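Local coordinates for protein pentafunctional AROM polypeptide (Schizosaccharomyces pombe, PDB 5SWV) that probably catalyses the dehydration of 3-dehydroquinate and the reduction of 3-dehydroshikimate to shikimate, two steps of the shikimate pathway, at residues Tyr127-Asp141 and Lys157-Val171. Residues are numbered along the deposited sequence; the frame is centred on the assembly and turned at random.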
ATOM      1  N   TYR A 127     -23.574  -1.398 -16.875  1.00 38.80           N
ATOM      2  CA  TYR A 127     -24.122  -0.941 -15.587  1.00 39.24           C
ATOM      3  C   TYR A 127     -24.939  -2.047 -14.908  1.00 39.07           C
ATOM      4  O   TYR A 127     -24.703  -2.362 -13.746  1.00 39.06           O
ATOM      5  CB  TYR A 127     -24.965   0.330 -15.775  1.00 40.04           C
ATOM      6  CG  TYR A 127     -25.703   0.764 -14.537  1.00 40.90           C
ATOM      7  CD1 TYR A 127     -25.042   1.421 -13.508  1.00 41.02           C
ATOM      8  CD2 TYR A 127     -27.070   0.512 -14.390  1.00 41.85           C
ATOM      9  CE1 TYR A 127     -25.714   1.817 -12.370  1.00 41.49           C
ATOM     10  CE2 TYR A 127     -27.750   0.909 -13.249  1.00 42.01           C
ATOM     11  CZ  TYR A 127     -27.060   1.556 -12.248  1.00 42.07           C
ATOM     12  OH  TYR A 127     -27.708   1.947 -11.112  1.00 43.73           O
ATOM     13  N   GLN A 128     -25.858  -2.665 -15.647  1.00 39.02           N
ATOM     14  CA  GLN A 128     -26.671  -3.760 -15.102  1.00 38.81           C
ATOM     15  C   GLN A 128     -25.821  -4.913 -14.528  1.00 38.27           C
ATOM     16  O   GLN A 128     -26.243  -5.546 -13.582  1.00 37.80           O
ATOM     17  CB  GLN A 128     -27.683  -4.292 -16.136  1.00 39.16           C
ATOM     18  CG  GLN A 128     -28.755  -3.300 -16.609  1.00 40.08           C
ATOM     19  CD  GLN A 128     -29.586  -2.664 -15.485  1.00 40.58           C
ATOM     20  OE1 GLN A 128     -29.849  -3.278 -14.460  1.00 40.87           O
ATOM     21  NE2 GLN A 128     -30.009  -1.425 -15.692  1.00 40.76           N
ATOM     22  N   HIS A 129     -24.623  -5.159 -15.064  1.00 38.28           N
ATOM     23  CA  HIS A 129     -23.782  -6.267 -14.602  1.00 38.59           C
ATOM     24  C   HIS A 129     -22.645  -5.861 -13.675  1.00 39.53           C
ATOM     25  O   HIS A 129     -21.781  -6.672 -13.389  1.00 39.49           O
ATOM     26  CB  HIS A 129     -23.225  -7.024 -15.803  1.00 38.70           C
ATOM     27  CG  HIS A 129     -24.280  -7.691 -16.627  1.00 39.67           C
ATOM     28  ND1 HIS A 129     -25.171  -6.984 -17.412  1.00 40.01           N
ATOM     29  CD2 HIS A 129     -24.603  -9.000 -16.772  1.00 40.22           C
ATOM     30  CE1 HIS A 129     -25.996  -7.829 -18.005  1.00 40.85           C
ATOM     31  NE2 HIS A 129     -25.673  -9.058 -17.634  1.00 41.21           N
ATOM     32  N   LYS A 130     -22.654  -4.638 -13.159  1.00 41.35           N
ATOM     33  CA  LYS A 130     -21.474  -4.145 -12.464  1.00 43.03           C
ATOM     34  C   LYS A 130     -21.126  -4.906 -11.203  1.00 44.00           C
ATOM     35  O   LYS A 130     -19.948  -5.127 -10.948  1.00 44.53           O
ATOM     36  CB  LYS A 130     -21.558  -2.646 -12.187  1.00 44.35           C
ATOM     37  CG  LYS A 130     -22.538  -2.202 -11.118  1.00 46.20           C
ATOM     38  CD  LYS A 130     -22.892  -0.734 -11.344  1.00 48.03           C
ATOM     39  CE  LYS A 130     -23.305   0.018 -10.087  1.00 49.23           C
ATOM     40  NZ  LYS A 130     -22.902   1.454 -10.257  1.00 50.92           N
ATOM     41  N   GLY A 131     -22.125  -5.328 -10.429  1.00 45.68           N
ATOM     42  CA  GLY A 131     -21.870  -5.964  -9.126  1.00 46.16           C
ATOM     43  C   GLY A 131     -21.180  -5.000  -8.171  1.00 46.72           C
ATOM     44  O   GLY A 131     -21.666  -3.896  -7.955  1.00 46.66           O
ATOM     45  N   TYR A 132     -20.031  -5.394  -7.637  1.00 48.54           N
ATOM     46  CA  TYR A 132     -19.263  -4.529  -6.730  1.00 51.35           C
ATOM     47  C   TYR A 132     -18.313  -3.572  -7.427  1.00 48.85           C
ATOM     48  O   TYR A 132     -17.910  -2.561  -6.839  1.00 47.96           O
ATOM     49  CB  TYR A 132     -18.502  -5.371  -5.708  1.00 55.62           C
ATOM     50  CG  TYR A 132     -19.452  -6.094  -4.790  1.00 61.96           C
ATOM     51  CD1 TYR A 132     -20.417  -5.376  -4.058  1.00 65.75           C
ATOM     52  CD2 TYR A 132     -19.424  -7.495  -4.666  1.00 65.40           C
ATOM     53  CE1 TYR A 132     -21.310  -6.023  -3.225  1.00 69.13           C
ATOM     54  CE2 TYR A 132     -20.318  -8.152  -3.827  1.00 67.63           C
ATOM     55  CZ  TYR A 132     -21.255  -7.407  -3.108  1.00 70.29           C
ATOM     56  OH  TYR A 132     -22.155  -8.019  -2.262  1.00 75.88           O
ATOM     57  N   THR A 133     -17.965  -3.888  -8.672  1.00 46.36           N
ATOM     58  CA  THR A 133     -17.147  -3.013  -9.499  1.00 44.25           C
ATOM     59  C   THR A 133     -17.767  -1.633  -9.635  1.00 42.66           C
ATOM     60  O   THR A 133     -18.969  -1.499  -9.846  1.00 43.01           O
ATOM     61  CB  THR A 133     -16.963  -3.617 -10.895  1.00 44.34           C
ATOM     62  OG1 THR A 133     -16.387  -4.926 -10.774  1.00 43.93           O
ATOM     63  CG2 THR A 133     -16.068  -2.748 -11.744  1.00 44.38           C
ATOM     64  N   LYS A 134     -16.937  -0.613  -9.489  1.00 41.88           N
ATOM     65  CA  LYS A 134     -17.374   0.777  -9.652  1.00 42.45           C
ATOM     66  C   LYS A 134     -17.104   1.260 -11.072  1.00 40.10           C
ATOM     67  O   LYS A 134     -16.042   0.983 -11.629  1.00 39.73           O
ATOM     68  CB  LYS A 134     -16.600   1.687  -8.706  1.00 43.94           C
ATOM     69  CG  LYS A 134     -16.700   1.326  -7.244  1.00 44.69           C
ATOM     70  CD  LYS A 134     -18.098   1.551  -6.718  1.00 44.77           C
ATOM     71  CE  LYS A 134     -18.076   1.481  -5.209  1.00 44.95           C
ATOM     72  NZ  LYS A 134     -19.438   1.216  -4.714  1.00 45.51           N
ATOM     73  N   LEU A 135     -18.040   2.007 -11.638  1.00 37.94           N
ATOM     74  CA  LEU A 135     -17.863   2.541 -12.978  1.00 37.61           C
ATOM     75  C   LEU A 135     -17.296   3.964 -12.980  1.00 37.59           C
ATOM     76  O   LEU A 135     -17.775   4.838 -12.238  1.00 37.17           O
ATOM     77  CB  LEU A 135     -19.173   2.501 -13.731  1.00 36.95           C
ATOM     78  CG  LEU A 135     -19.793   1.126 -13.908  1.00 36.90           C
ATOM     79  CD1 LEU A 135     -20.913   1.249 -14.915  1.00 37.01           C
ATOM     80  CD2 LEU A 135     -18.795   0.061 -14.360  1.00 37.05           C
ATOM     81  N   ILE A 136     -16.248   4.157 -13.792  1.00 37.21           N
ATOM     82  CA  ILE A 136     -15.681   5.472 -14.076  1.00 37.13           C
ATOM     83  C   ILE A 136     -16.124   5.822 -15.491  1.00 37.31           C
ATOM     84  O   ILE A 136     -15.680   5.221 -16.466  1.00 37.30           O
ATOM     85  CB  ILE A 136     -14.133   5.531 -13.976  1.00 36.53           C
ATOM     86  CG1 ILE A 136     -13.638   4.967 -12.635  1.00 36.22           C
ATOM     87  CG2 ILE A 136     -13.655   6.976 -14.119  1.00 36.38           C
ATOM     88  CD1 ILE A 136     -12.133   5.047 -12.423  1.00 36.03           C
ATOM     89  N   MET A 137     -17.028   6.782 -15.581  1.00 37.62           N
ATOM     90  CA  MET A 137     -17.495   7.266 -16.854  1.00 38.89           C
ATOM     91  C   MET A 137     -16.561   8.378 -17.302  1.00 38.11           C
ATOM     92  O   MET A 137     -16.398   9.367 -16.592  1.00 37.54           O
ATOM     93  CB  MET A 137     -18.932   7.767 -16.732  1.00 40.48           C
ATOM     94  CG  MET A 137     -19.903   6.683 -16.291  1.00 41.59           C
ATOM     95  SD  MET A 137     -20.159   5.489 -17.607  1.00 43.22           S
ATOM     96  CE  MET A 137     -20.022   4.005 -16.664  1.00 43.13           C
ATOM     97  N   SER A 138     -15.972   8.210 -18.486  1.00 37.35           N
ATOM     98  CA  SER A 138     -14.879   9.047 -18.941  1.00 37.13           C
ATOM     99  C   SER A 138     -15.157   9.664 -20.304  1.00 36.42           C
ATOM    100  O   SER A 138     -15.715   9.011 -21.172  1.00 36.39           O
ATOM    101  CB  SER A 138     -13.607   8.208 -19.029  1.00 37.24           C
ATOM    102  OG  SER A 138     -13.616   7.413 -20.203  1.00 38.27           O
ATOM    103  N   TRP A 139     -14.744  10.914 -20.485  1.00 35.64           N
ATOM    104  CA  TRP A 139     -14.633  11.502 -21.810  1.00 35.34           C
ATOM    105  C   TRP A 139     -13.410  12.409 -21.903  1.00 35.24           C
ATOM    106  O   TRP A 139     -13.115  13.160 -20.978  1.00 35.14           O
ATOM    107  CB  TRP A 139     -15.886  12.282 -22.179  1.00 35.47           C
ATOM    108  CG  TRP A 139     -15.842  12.795 -23.585  1.00 35.19           C
ATOM    109  CD1 TRP A 139     -15.425  14.028 -23.990  1.00 35.59           C
ATOM    110  CD2 TRP A 139     -16.181  12.077 -24.776  1.00 35.11           C
ATOM    111  NE1 TRP A 139     -15.505  14.136 -25.358  1.00 35.35           N
ATOM    112  CE2 TRP A 139     -15.975  12.957 -25.869  1.00 34.83           C
ATOM    113  CE3 TRP A 139     -16.662  10.783 -25.031  1.00 34.88           C
ATOM    114  CZ2 TRP A 139     -16.222  12.584 -27.199  1.00 34.12           C
ATOM    115  CZ3 TRP A 139     -16.916  10.415 -26.373  1.00 34.76           C
ATOM    116  CH2 TRP A 139     -16.687  11.318 -27.433  1.00 34.33           C
ATOM    117  N   HIS A 140     -12.735  12.328 -23.046  1.00 35.45           N
ATOM    118  CA  HIS A 140     -11.516  13.061 -23.343  1.00 36.30           C
ATOM    119  C   HIS A 140     -11.737  13.945 -24.597  1.00 36.23           C
ATOM    120  O   HIS A 140     -12.087  13.432 -25.665  1.00 36.65           O
ATOM    121  CB  HIS A 140     -10.370  12.064 -23.581  1.00 36.81           C
ATOM    122  CG  HIS A 140     -10.007  11.239 -22.380  1.00 37.57           C
ATOM    123  ND1 HIS A 140     -10.771  10.171 -21.942  1.00 38.04           N
ATOM    124  CD2 HIS A 140      -8.951  11.318 -21.531  1.00 37.59           C
ATOM    125  CE1 HIS A 140     -10.200   9.635 -20.875  1.00 37.79           C
ATOM    126  NE2 HIS A 140      -9.098  10.314 -20.601  1.00 37.64           N
ATOM    127  N   ASP A 141     -11.559  15.258 -24.471  1.00 35.73           N
ATOM    128  CA  ASP A 141     -11.662  16.171 -25.625  1.00 36.13           C
ATOM    129  C   ASP A 141     -10.283  16.460 -26.217  1.00 35.94           C
ATOM    130  O   ASP A 141      -9.618  17.445 -25.878  1.00 36.01           O
ATOM    131  CB  ASP A 141     -12.376  17.480 -25.256  1.00 36.45           C
ATOM    132  CG  ASP A 141     -12.416  18.479 -26.409  1.00 37.13           C
ATOM    133  OD1 ASP A 141     -12.561  18.043 -27.577  1.00 36.81           O
ATOM    134  OD2 ASP A 141     -12.287  19.702 -26.143  1.00 38.00           O
ATOM    135  N   LYS A 157     -22.371  15.339 -21.580  1.00 41.21           N
ATOM    136  CA  LYS A 157     -21.633  14.186 -21.082  1.00 40.70           C
ATOM    137  C   LYS A 157     -21.877  13.876 -19.605  1.00 40.20           C
ATOM    138  O   LYS A 157     -21.979  12.710 -19.236  1.00 39.99           O
ATOM    139  CB  LYS A 157     -20.127  14.360 -21.332  1.00 40.05           C
ATOM    140  CG  LYS A 157     -19.729  14.320 -22.796  1.00 39.95           C
ATOM    141  CD  LYS A 157     -20.295  13.091 -23.492  1.00 39.60           C
ATOM    142  CE  LYS A 157     -19.535  12.759 -24.752  1.00 39.34           C
ATOM    143  NZ  LYS A 157     -19.984  13.608 -25.865  1.00 39.57           N
ATOM    144  N   VAL A 158     -21.958  14.901 -18.768  1.00 40.09           N
ATOM    145  CA  VAL A 158     -22.261  14.683 -17.357  1.00 40.60           C
ATOM    146  C   VAL A 158     -23.681  14.123 -17.207  1.00 41.52           C
ATOM    147  O   VAL A 158     -23.906  13.221 -16.403  1.00 39.69           O
ATOM    148  CB  VAL A 158     -22.022  15.963 -16.528  1.00 40.53           C
ATOM    149  CG1 VAL A 158     -22.584  15.852 -15.110  1.00 40.60           C
ATOM    150  CG2 VAL A 158     -20.529  16.239 -16.463  1.00 40.43           C
ATOM    151  N   GLU A 159     -24.610  14.633 -18.018  1.00 43.61           N
ATOM    152  CA  GLU A 159     -26.002  14.194 -17.988  1.00 44.74           C
ATOM    153  C   GLU A 159     -26.084  12.708 -18.317  1.00 43.45           C
ATOM    154  O   GLU A 159     -26.715  11.948 -17.583  1.00 43.86           O
ATOM    155  CB  GLU A 159     -26.880  15.006 -18.958  1.00 47.43           C
ATOM    156  CG  GLU A 159     -28.362  15.006 -18.563  1.00 51.67           C
ATOM    157  CD  GLU A 159     -29.342  15.140 -19.739  1.00 55.21           C
ATOM    158  OE1 GLU A 159     -28.974  15.742 -20.780  1.00 59.02           O
ATOM    159  OE2 GLU A 159     -30.500  14.656 -19.617  1.00 56.02           O
ATOM    160  N   LEU A 160     -25.431  12.301 -19.400  1.00 41.71           N
ATOM    161  CA  LEU A 160     -25.407  10.894 -19.811  1.00 41.66           C
ATOM    162  C   LEU A 160     -24.762  10.003 -18.745  1.00 40.60           C
ATOM    163  O   LEU A 160     -25.254   8.909 -18.457  1.00 39.99           O
ATOM    164  CB  LEU A 160     -24.655  10.742 -21.146  1.00 42.45           C
ATOM    165  CG  LEU A 160     -24.332   9.323 -21.653  1.00 42.91           C
ATOM    166  CD1 LEU A 160     -25.603   8.475 -21.747  1.00 43.82           C
ATOM    167  CD2 LEU A 160     -23.595   9.361 -22.991  1.00 42.47           C
ATOM    168  N   ALA A 161     -23.668  10.496 -18.167  1.00 39.98           N
ATOM    169  CA  ALA A 161     -22.879   9.748 -17.187  1.00 39.74           C
ATOM    170  C   ALA A 161     -23.588   9.551 -15.858  1.00 39.48           C
ATOM    171  O   ALA A 161     -23.394   8.533 -15.198  1.00 38.35           O
ATOM    172  CB  ALA A 161     -21.542  10.439 -16.948  1.00 39.43           C
ATOM    173  N   SER A 162     -24.394  10.528 -15.462  1.00 40.47           N
ATOM    174  CA  SER A 162     -24.977  10.537 -14.111  1.00 41.72           C
ATOM    175  C   SER A 162     -26.016   9.428 -13.872  1.00 41.59           C
ATOM    176  O   SER A 162     -26.251   9.044 -12.736  1.00 42.30           O
ATOM    177  CB  SER A 162     -25.591  11.897 -13.792  1.00 41.64           C
ATOM    178  OG  SER A 162     -26.738  12.086 -14.591  1.00 42.57           O
ATOM    179  N   SER A 163     -26.625   8.909 -14.930  1.00 41.33           N
ATOM    180  CA  SER A 163     -27.476   7.726 -14.800  1.00 41.48           C
ATOM    181  C   SER A 163     -26.702   6.498 -14.292  1.00 41.06           C
ATOM    182  O   SER A 163     -27.253   5.681 -13.573  1.00 42.06           O
ATOM    183  CB  SER A 163     -28.134   7.390 -16.143  1.00 41.77           C
ATOM    184  OG  SER A 163     -28.956   8.446 -16.621  1.00 41.21           O
ATOM    185  N   TYR A 164     -25.421   6.395 -14.648  1.00 40.42           N
ATOM    186  CA  TYR A 164     -24.630   5.193 -14.440  1.00 39.68           C
ATOM    187  C   TYR A 164     -23.415   5.322 -13.502  1.00 38.53           C
ATOM    188  O   TYR A 164     -22.925   4.314 -13.001  1.00 37.94           O
ATOM    189  CB  TYR A 164     -24.136   4.713 -15.807  1.00 40.36           C
ATOM    190  CG  TYR A 164     -25.218   4.615 -16.868  1.00 41.37           C
ATOM    191  CD1 TYR A 164     -26.247   3.676 -16.747  1.00 42.26           C
ATOM    192  CD2 TYR A 164     -25.216   5.445 -18.000  1.00 41.64           C
ATOM    193  CE1 TYR A 164     -27.240   3.566 -17.705  1.00 42.29           C
ATOM    194  CE2 TYR A 164     -26.208   5.329 -18.971  1.00 42.07           C
ATOM    195  CZ  TYR A 164     -27.215   4.387 -18.801  1.00 42.57           C
ATOM    196  OH  TYR A 164     -28.221   4.243 -19.709  1.00 45.50           O
ATOM    197  N   ALA A 165     -22.926   6.535 -13.259  1.00 38.11           N
ATOM    198  CA  ALA A 165     -21.548   6.705 -12.760  1.00 37.56           C
ATOM    199  C   ALA A 165     -21.350   6.522 -11.267  1.00 36.79           C
ATOM    200  O   ALA A 165     -22.124   7.023 -10.487  1.00 37.00           O
ATOM    201  CB  ALA A 165     -21.036   8.079 -13.141  1.00 37.54           C
ATOM    202  N   ASP A 166     -20.287   5.835 -10.883  1.00 36.62           N
ATOM    203  CA  ASP A 166     -19.747   5.944  -9.527  1.00 37.52           C
ATOM    204  C   ASP A 166     -18.675   7.050  -9.431  1.00 37.18           C
ATOM    205  O   ASP A 166     -18.466   7.626  -8.359  1.00 37.60           O
ATOM    206  CB  ASP A 166     -19.145   4.611  -9.083  1.00 38.41           C
ATOM    207  CG  ASP A 166     -20.169   3.510  -9.013  1.00 39.06           C
ATOM    208  OD1 ASP A 166     -20.963   3.511  -8.058  1.00 40.73           O
ATOM    209  OD2 ASP A 166     -20.187   2.640  -9.906  1.00 39.64           O
ATOM    210  N   VAL A 167     -17.955   7.276 -10.531  1.00 35.96           N
ATOM    211  CA  VAL A 167     -16.980   8.360 -10.663  1.00 35.14           C
ATOM    212  C   VAL A 167     -17.117   8.927 -12.067  1.00 34.85           C
ATOM    213  O   VAL A 167     -17.459   8.186 -12.989  1.00 35.49           O
ATOM    214  CB  VAL A 167     -15.531   7.852 -10.495  1.00 34.77           C
ATOM    215  CG1 VAL A 167     -14.523   9.010 -10.622  1.00 34.47           C
ATOM    216  CG2 VAL A 167     -15.376   7.103  -9.174  1.00 33.98           C
ATOM    217  N   ILE A 168     -16.870  10.227 -12.238  1.00 34.16           N
ATOM    218  CA  ILE A 168     -16.876  10.831 -13.572  1.00 33.10           C
ATOM    219  C   ILE A 168     -15.496  11.393 -13.824  1.00 32.96           C
ATOM    220  O   ILE A 168     -14.914  12.028 -12.960  1.00 32.24           O
ATOM    221  CB  ILE A 168     -17.941  11.919 -13.725  1.00 33.10           C
ATOM    222  CG1 ILE A 168     -19.335  11.314 -13.526  1.00 33.47           C
ATOM    223  CG2 ILE A 168     -17.847  12.557 -15.106  1.00 32.99           C
ATOM    224  CD1 ILE A 168     -20.484  12.309 -13.584  1.00 33.86           C
ATOM    225  N   LYS A 169     -14.972  11.132 -15.015  1.00 33.61           N
ATOM    226  CA  LYS A 169     -13.656  11.594 -15.410  1.00 33.85           C
ATOM    227  C   LYS A 169     -13.814  12.424 -16.676  1.00 34.10           C
ATOM    228  O   LYS A 169     -14.258  11.917 -17.697  1.00 33.29           O
ATOM    229  CB  LYS A 169     -12.755  10.400 -15.642  1.00 34.20           C
ATOM    230  CG  LYS A 169     -11.328  10.735 -16.025  1.00 34.98           C
ATOM    231  CD  LYS A 169     -10.599   9.448 -16.386  1.00 36.06           C
ATOM    232  CE  LYS A 169      -9.559   9.682 -17.465  1.00 37.71           C
ATOM    233  NZ  LYS A 169      -8.206   9.888 -16.890  1.00 38.57           N
ATOM    234  N   LEU A 170     -13.461  13.705 -16.595  1.00 34.83           N
ATOM    235  CA  LEU A 170     -13.533  14.610 -17.743  1.00 35.40           C
ATOM    236  C   LEU A 170     -12.152  15.186 -17.958  1.00 35.79           C
ATOM    237  O   LEU A 170     -11.573  15.749 -17.028  1.00 35.18           O
ATOM    238  CB  LEU A 170     -14.519  15.735 -17.478  1.00 35.51           C
ATOM    239  CG  LEU A 170     -15.937  15.310 -17.122  1.00 36.09           C
ATOM    240  CD1 LEU A 170     -16.777  16.540 -16.820  1.00 36.33           C
ATOM    241  CD2 LEU A 170     -16.576  14.480 -18.233  1.00 36.24           C
ATOM    242  N   VAL A 171     -11.628  15.044 -19.177  1.00 36.13           N
ATOM    243  CA  VAL A 171     -10.279  15.506 -19.483  1.00 36.50           C
ATOM    244  C   VAL A 171     -10.237  16.353 -20.738  1.00 36.53           C
ATOM    245  O   VAL A 171     -10.519  15.860 -21.813  1.00 36.46           O
ATOM    246  CB  VAL A 171      -9.302  14.339 -19.666  1.00 36.24           C
ATOM    247  CG1 VAL A 171      -7.891  14.882 -19.891  1.00 36.12           C
ATOM    248  CG2 VAL A 171      -9.352  13.416 -18.456  1.00 36.10           C
TER
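Asp166 takes two donors on one carboxylate oxygen: Lys130 NZ reaches OD2 on its syn side in a 3.0 Å salt bridge, while the backbone N of Leu135 meets OD2 on the anti side at 2.8 Å, in a nearly straight bond. Two unlike grips thus fix the carboxylate where strand 134-140 begins, and the bent chain of Lys134 lays its CD against the same group. Leu135 O is shared too, accepting from the backbone N of both Asp166 and Val167. From there a parallel ladder continues, Met137 and Trp139 each giving N and O to strand 167-171, and Asp141 N closing on Val171 O at 2.9 Å. The axes of strands 134-140 and 167-171 come within 4.6 Å, 19° from parallel. These are neighbouring strands of the eight-stranded TIM barrel of a type I dehydroquinase, joined by a right-handed beta-alpha-beta crossover through helix 152-162. On the barrel's inner face stand Ile136, Ser138, His140, Val167, Lys169 and Val171. Here Lys169 NZ lies 3.8 Å from His140 NE2, and Val171 CB lies beside His140 CD2; a lysine amine next to a histidine is consistent with the Schiff-base chemistry of this family. Ser138 OG bonds to Asp113. The outer face, with Met137 and Trp139, packs on helix 152-162 and the loop after it. Met137 sets CB against Ala161 CB and CG against Ala165 CB, the latter 3.6 Å away. Lys157 passes its CE over the six-membered ring of Trp139, its NZ standing 4.0 Å from the ring centroid as a cation-pi partner; CG of Trp139, anti to N (chi1 -175°), directs the indole toward this lysine. At the other end, near Asp166, Tyr164 turns its edge to the face of Tyr127 in an offset edge-to-face pair, planes at 60°, CD1 of Tyr164 lying against CB and CG of Tyr127.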